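Local coordinates for halogenase (PDB 3E1T), which is an FAD-dependent halogenase of the myxobacterium Chondromyces crocatus that probably installs the chlorine atom in the biosynthesis of chondrochloren, at residues E471-H474 against L475-G479; L403-P406 against V407-S410. All coordinates share one frame; numbering follows the deposited sequence.

The two sites lie far apart, with centres about 41 Å from each other and nearest atoms about 31 Å apart, and they do not touch. Interaction 2 comes first along the chain, in the loop after helix 386-397, its centre about 47 Å from the centre of the chain. Residues 411-459 are not modelled, and interaction 1, its centre about 20 Å from that of the chain, follows this gap at the end of helix 467-477, which packs on helix 340-368. Interaction 1 therefore finishes a helix lying against the body of the protein, whereas interaction 2 shapes an outlying, solvent-facing loop just before the chain disappears from the model.

Interaction 1 of 2, residues E471-H474 against L475-G479; sequences ELQH and LAMFG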
ATOM      1  N   GLU A 471     -10.407  -6.843 -17.213  1.00 33.73           N
ATOM      2  CA  GLU A 471      -9.935  -6.646 -18.581  1.00 34.98           C
ATOM      3  C   GLU A 471      -8.748  -5.697 -18.665  1.00 34.37           C
ATOM      4  O   GLU A 471      -7.750  -6.012 -19.317  1.00 34.43           O
ATOM      5  CB  GLU A 471     -11.071  -6.194 -19.507  1.00 35.45           C
ATOM      6  CG  GLU A 471     -11.895  -7.360 -20.051  1.00 40.39           C
ATOM      7  CD  GLU A 471     -11.046  -8.420 -20.769  1.00 45.50           C
ATOM      8  OE1 GLU A 471     -11.184  -9.620 -20.433  1.00 47.68           O
ATOM      9  OE2 GLU A 471     -10.237  -8.052 -21.658  1.00 47.77           O
ATOM     10  N   LEU A 472      -8.850  -4.558 -17.978  1.00 33.90           N
ATOM     11  CA  LEU A 472      -7.724  -3.619 -17.853  1.00 33.20           C
ATOM     12  C   LEU A 472      -6.487  -4.285 -17.290  1.00 32.81           C
ATOM     13  O   LEU A 472      -5.382  -4.069 -17.781  1.00 32.24           O
ATOM     14  CB  LEU A 472      -8.103  -2.428 -16.969  1.00 33.18           C
ATOM     15  CG  LEU A 472      -9.187  -1.530 -17.572  1.00 33.86           C
ATOM     16  CD1 LEU A 472      -9.825  -0.658 -16.499  1.00 34.33           C
ATOM     17  CD2 LEU A 472      -8.623  -0.700 -18.714  1.00 34.79           C
ATOM     18  N   GLN A 473      -6.673  -5.102 -16.255  1.00 32.61           N
ATOM     19  CA  GLN A 473      -5.549  -5.801 -15.644  1.00 33.07           C
ATOM     20  C   GLN A 473      -4.977  -6.849 -16.595  1.00 33.76           C
ATOM     21  O   GLN A 473      -3.769  -7.021 -16.656  1.00 33.50           O
ATOM     22  CB  GLN A 473      -5.948  -6.443 -14.310  1.00 32.44           C
ATOM     23  CG  GLN A 473      -6.193  -5.433 -13.170  1.00 31.95           C
ATOM     24  CD  GLN A 473      -4.967  -4.618 -12.848  1.00 31.51           C
ATOM     25  OE1 GLN A 473      -4.970  -3.399 -13.009  1.00 30.28           O
ATOM     26  NE2 GLN A 473      -3.898  -5.286 -12.395  1.00 30.69           N
ATOM     27  N   HIS A 474      -5.847  -7.538 -17.329  1.00 35.32           N
ATOM     28  CA  HIS A 474      -5.396  -8.550 -18.290  1.00 37.29           C
ATOM     29  C   HIS A 474      -4.552  -7.899 -19.378  1.00 37.56           C
ATOM     30  O   HIS A 474      -3.479  -8.381 -19.680  1.00 38.45           O
ATOM     31  CB  HIS A 474      -6.561  -9.332 -18.909  1.00 37.74           C
ATOM     32  CG  HIS A 474      -6.121 -10.508 -19.734  1.00 40.61           C
ATOM     33  ND1 HIS A 474      -5.622 -10.377 -21.012  1.00 43.39           N
ATOM     34  CD2 HIS A 474      -6.077 -11.833 -19.449  1.00 42.12           C
ATOM     35  CE1 HIS A 474      -5.299 -11.569 -21.485  1.00 44.13           C
ATOM     36  NE2 HIS A 474      -5.565 -12.470 -20.557  1.00 44.18           N
ATOM     37  N   LEU A 475      -5.031  -6.798 -19.946  1.00 38.59           N
ATOM     38  CA  LEU A 475      -4.282  -6.070 -20.982  1.00 39.59           C
ATOM     39  C   LEU A 475      -2.888  -5.631 -20.493  1.00 39.53           C
ATOM     40  O   LEU A 475      -1.885  -5.799 -21.197  1.00 39.59           O
ATOM     41  CB  LEU A 475      -5.107  -4.873 -21.475  1.00 39.75           C
ATOM     42  CG  LEU A 475      -5.021  -4.427 -22.943  1.00 41.71           C
ATOM     43  CD1 LEU A 475      -4.991  -5.609 -23.933  1.00 42.33           C
ATOM     44  CD2 LEU A 475      -6.170  -3.465 -23.273  1.00 40.63           C
ATOM     45  N   ALA A 476      -2.827  -5.092 -19.276  1.00 39.34           N
ATOM     46  CA  ALA A 476      -1.569  -4.599 -18.706  1.00 39.42           C
ATOM     47  C   ALA A 476      -0.583  -5.724 -18.384  1.00 39.51           C
ATOM     48  O   ALA A 476       0.613  -5.595 -18.635  1.00 39.26           O
ATOM     49  CB  ALA A 476      -1.840  -3.758 -17.463  1.00 39.06           C
ATOM     50  N   MET A 477      -1.092  -6.824 -17.834  1.00 39.74           N
ATOM     51  CA  MET A 477      -0.242  -7.936 -17.414  1.00 40.22           C
ATOM     52  C   MET A 477      -0.059  -8.954 -18.534  1.00 41.61           C
ATOM     53  O   MET A 477       0.977  -9.596 -18.617  1.00 41.26           O
ATOM     54  CB  MET A 477      -0.832  -8.632 -16.190  1.00 40.02           C
ATOM     55  CG  MET A 477      -1.125  -7.711 -15.014  1.00 39.40           C
ATOM     56  SD  MET A 477      -1.934  -8.542 -13.625  1.00 38.45           S
ATOM     57  CE  MET A 477      -0.599  -9.594 -13.028  1.00 40.19           C
ATOM     58  N   PHE A 478      -1.071  -9.054 -19.396  1.00 43.36           N
ATOM     59  CA  PHE A 478      -1.265 -10.159 -20.347  1.00 45.56           C
ATOM     60  C   PHE A 478      -1.347 -11.525 -19.657  1.00 46.20           C
ATOM     61  O   PHE A 478      -0.826 -12.524 -20.148  1.00 47.09           O
ATOM     62  CB  PHE A 478      -0.282 -10.097 -21.525  1.00 46.04           C
ATOM     63  CG  PHE A 478      -0.743  -9.192 -22.630  1.00 47.68           C
ATOM     64  CD1 PHE A 478      -1.875  -9.512 -23.378  1.00 49.98           C
ATOM     65  CD2 PHE A 478      -0.074  -8.006 -22.906  1.00 48.85           C
ATOM     66  CE1 PHE A 478      -2.326  -8.674 -24.400  1.00 50.51           C
ATOM     67  CE2 PHE A 478      -0.512  -7.162 -23.923  1.00 49.56           C
ATOM     68  CZ  PHE A 478      -1.639  -7.493 -24.672  1.00 49.76           C
ATOM     69  N   GLY A 479      -2.043 -11.534 -18.520  1.00 46.86           N
ATOM     70  CA  GLY A 479      -2.129 -12.683 -17.633  1.00 47.49           C
ATOM     71  C   GLY A 479      -0.805 -12.947 -16.946  1.00 47.97           C
ATOM     72  O   GLY A 479       0.088 -13.556 -17.533  1.00 48.43           O
TER
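Glu471 O takes the N-H of Leu475 N at 2.9 Å in a nearly straight bond, and CB of Leu475 leans in beside the same oxygen. The next residue repeats the pattern: Leu472 O accepts from Ala476 N at 3.1 Å, the donor tilted out of the carbonyl plane, while the Leu472 side chain turns away to rest on Arg352.

Gln473 O receives Met477 N at 2.9 Å, and the near part of the Met477 side chain lies against that carbonyl, CG of Met477 at 3.2 Å from Gln473 O, before its end turns away. A chi1 of -54° sets this CG beside the backbone N, and Met477 SD comes to 4.0 Å from Gln473 NE2. The two side chains cross at a slant. They meet at van der Waals range, and Gln473 NE2 hydrogen-bonds to Arg352 O, tying the buried amide to helix 340-368; nearby, Arg353 reaches Ala476 O.

His474 closes the series. Its O has Phe478 N as a weak partner with a bent geometry. The imidazole swings out with CG anti to the backbone N (chi1 -171°), which sets one ring face under the departing chain: Gly479 N stands 4.1 Å above the ring plane over its centre, and Phe478 CA lies on the same face toward the rim. The two rings come no nearer than 4.4 Å, from His474 CE1 to Phe478 CD1.

Phe478 leaves helical geometry with a positive phi of 58°, and Gly479 follows with phi positive too. Regular i to i+4 bonding that frays into a left-handed residue is characteristic of the C-terminal end of an alpha-helix, here that of helix 467-477.

Interaction 2 of 2, residues L403-P406 against V407-S410; sequences LDEP and VFQS
Val407 meets Glu405 at close quarters: Glu405 OE2 accepts the backbone N-H of Val407 N at 3.2 Å, on the anti side of the carboxylate and little out of its plane. The same oxygen also lies 3.3 Å from Val407 CG2. Glu405 gets there because CG is anti to the backbone N (chi1 -177°) and the chain then bends at chi2, so that the carboxylate folds forward over the turn and runs alongside the valine.

Phe408 N binds Glu405 O at 2.9 Å, coming in from above the carbonyl plane. Its ring crosses the Glu405 chain obliquely, with Phe408 CD2 3.5 Å from Glu405 CG, so the methylene rather than the charged end does the touching. Replacing this glutamate with an alanine would probably leave Val407 N without its carboxylate acceptor and the Phe408 ring freer to turn for want of that methylene.

Gln409 N makes a weak bond to Pro406 O. Its side chain heads back: Gln409 CG passes 3.2 Å from Glu405 O, and the amide crosses Leu403 at about a right angle, Gln409 CD lying 4.0 Å from Leu403 CD2. The amide is held by NE2, which bonds to Arg400 O and Asn402 O, and OE1 has a hydrogen-bond partner elsewhere too.

Ser410 OG donates to Pro406 O at 2.9 Å, giving that carbonyl a second and firmer partner.

Two overlapping type I beta turns, 405-408 and 406-409, make up this bend, and residues 405-410 all touch a crystal neighbour, which may influence its shape. It stands in the loop after helix 386-397, linked back by Phe408 O to Arg400, with no strand in the bend itself; the model stops at Ser410 and resumes shortly before helix 467-477.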
ATOM      1  N   LEU A 403     -12.910 -43.693  -7.342  1.00 46.68           N
ATOM      2  CA  LEU A 403     -12.438 -43.143  -6.066  1.00 47.78           C
ATOM      3  C   LEU A 403     -12.549 -44.124  -4.898  1.00 48.49           C
ATOM      4  O   LEU A 403     -11.954 -43.907  -3.835  1.00 48.72           O
ATOM      5  CB  LEU A 403     -13.183 -41.844  -5.734  1.00 47.89           C
ATOM      6  CG  LEU A 403     -12.579 -40.553  -6.304  1.00 48.43           C
ATOM      7  CD1 LEU A 403     -13.580 -39.396  -6.241  1.00 48.19           C
ATOM      8  CD2 LEU A 403     -11.289 -40.202  -5.576  1.00 49.06           C
ATOM      9  N   ASP A 404     -13.315 -45.194  -5.096  1.00 49.18           N
ATOM     10  CA  ASP A 404     -13.457 -46.246  -4.087  1.00 49.91           C
ATOM     11  C   ASP A 404     -12.395 -47.341  -4.245  1.00 49.79           C
ATOM     12  O   ASP A 404     -12.436 -48.346  -3.534  1.00 49.94           O
ATOM     13  CB  ASP A 404     -14.856 -46.870  -4.150  1.00 50.20           C
ATOM     14  CG  ASP A 404     -15.957 -45.894  -3.774  1.00 51.51           C
ATOM     15  OD1 ASP A 404     -16.011 -45.460  -2.601  1.00 54.06           O
ATOM     16  OD2 ASP A 404     -16.789 -45.578  -4.649  1.00 52.86           O
ATOM     17  N   GLU A 405     -11.460 -47.148  -5.175  1.00 49.64           N
ATOM     18  CA  GLU A 405     -10.401 -48.130  -5.432  1.00 49.49           C
ATOM     19  C   GLU A 405      -9.045 -47.713  -4.837  1.00 49.72           C
ATOM     20  O   GLU A 405      -8.305 -46.928  -5.448  1.00 49.50           O
ATOM     21  CB  GLU A 405     -10.266 -48.420  -6.935  1.00 49.62           C
ATOM     22  CG  GLU A 405      -9.225 -49.492  -7.271  1.00 49.38           C
ATOM     23  CD  GLU A 405      -9.431 -50.766  -6.470  1.00 50.71           C
ATOM     24  OE1 GLU A 405     -10.490 -51.401  -6.636  1.00 50.25           O
ATOM     25  OE2 GLU A 405      -8.541 -51.129  -5.671  1.00 52.30           O
ATOM     26  N   PRO A 406      -8.704 -48.264  -3.654  1.00 49.83           N
ATOM     27  CA  PRO A 406      -7.485 -47.897  -2.914  1.00 49.66           C
ATOM     28  C   PRO A 406      -6.195 -48.182  -3.672  1.00 49.57           C
ATOM     29  O   PRO A 406      -5.205 -47.484  -3.463  1.00 49.60           O
ATOM     30  CB  PRO A 406      -7.563 -48.758  -1.645  1.00 49.97           C
ATOM     31  CG  PRO A 406      -8.482 -49.883  -1.995  1.00 49.91           C
ATOM     32  CD  PRO A 406      -9.484 -49.295  -2.943  1.00 49.86           C
ATOM     33  N   VAL A 407      -6.208 -49.194  -4.541  1.00 49.30           N
ATOM     34  CA  VAL A 407      -5.064 -49.504  -5.412  1.00 49.25           C
ATOM     35  C   VAL A 407      -4.777 -48.351  -6.387  1.00 49.22           C
ATOM     36  O   VAL A 407      -3.648 -48.186  -6.841  1.00 48.57           O
ATOM     37  CB  VAL A 407      -5.267 -50.855  -6.189  1.00 49.08           C
ATOM     38  CG1 VAL A 407      -4.148 -51.104  -7.192  1.00 48.72           C
ATOM     39  CG2 VAL A 407      -5.362 -52.027  -5.220  1.00 49.27           C
ATOM     40  N   PHE A 408      -5.806 -47.558  -6.691  1.00 49.76           N
ATOM     41  CA  PHE A 408      -5.676 -46.423  -7.614  1.00 50.49           C
ATOM     42  C   PHE A 408      -5.669 -45.063  -6.900  1.00 51.32           C
ATOM     43  O   PHE A 408      -5.469 -44.031  -7.549  1.00 51.38           O
ATOM     44  CB  PHE A 408      -6.816 -46.412  -8.647  1.00 49.97           C
ATOM     45  CG  PHE A 408      -6.871 -47.625  -9.546  1.00 49.21           C
ATOM     46  CD1 PHE A 408      -5.740 -48.391  -9.807  1.00 48.02           C
ATOM     47  CD2 PHE A 408      -8.069 -47.968 -10.176  1.00 48.43           C
ATOM     48  CE1 PHE A 408      -5.808 -49.501 -10.651  1.00 48.68           C
ATOM     49  CE2 PHE A 408      -8.147 -49.074 -11.020  1.00 48.13           C
ATOM     50  CZ  PHE A 408      -7.016 -49.843 -11.262  1.00 48.21           C
ATOM     51  N   GLN A 409      -5.909 -45.060  -5.588  1.00 52.28           N
ATOM     52  CA  GLN A 409      -6.085 -43.809  -4.833  1.00 53.57           C
ATOM     53  C   GLN A 409      -5.175 -43.648  -3.602  1.00 54.17           C
ATOM     54  O   GLN A 409      -5.571 -43.018  -2.617  1.00 54.42           O
ATOM     55  CB  GLN A 409      -7.552 -43.638  -4.392  1.00 53.52           C
ATOM     56  CG  GLN A 409      -8.604 -43.723  -5.494  1.00 54.00           C
ATOM     57  CD  GLN A 409      -8.381 -42.746  -6.630  1.00 54.77           C
ATOM     58  OE1 GLN A 409      -7.687 -41.732  -6.485  1.00 54.07           O
ATOM     59  NE2 GLN A 409      -8.974 -43.048  -7.777  1.00 54.71           N
ATOM     60  N   SER A 410      -3.966 -44.202  -3.656  1.00 54.99           N
ATOM     61  CA  SER A 410      -3.043 -44.122  -2.521  1.00 55.83           C
ATOM     62  C   SER A 410      -1.964 -43.062  -2.737  1.00 56.25           C
ATOM     63  O   SER A 410      -2.115 -41.912  -2.311  1.00 56.75           O
ATOM     64  CB  SER A 410      -2.412 -45.488  -2.226  1.00 56.00           C
ATOM     65  OG  SER A 410      -3.341 -46.346  -1.582  1.00 56.36           O
TER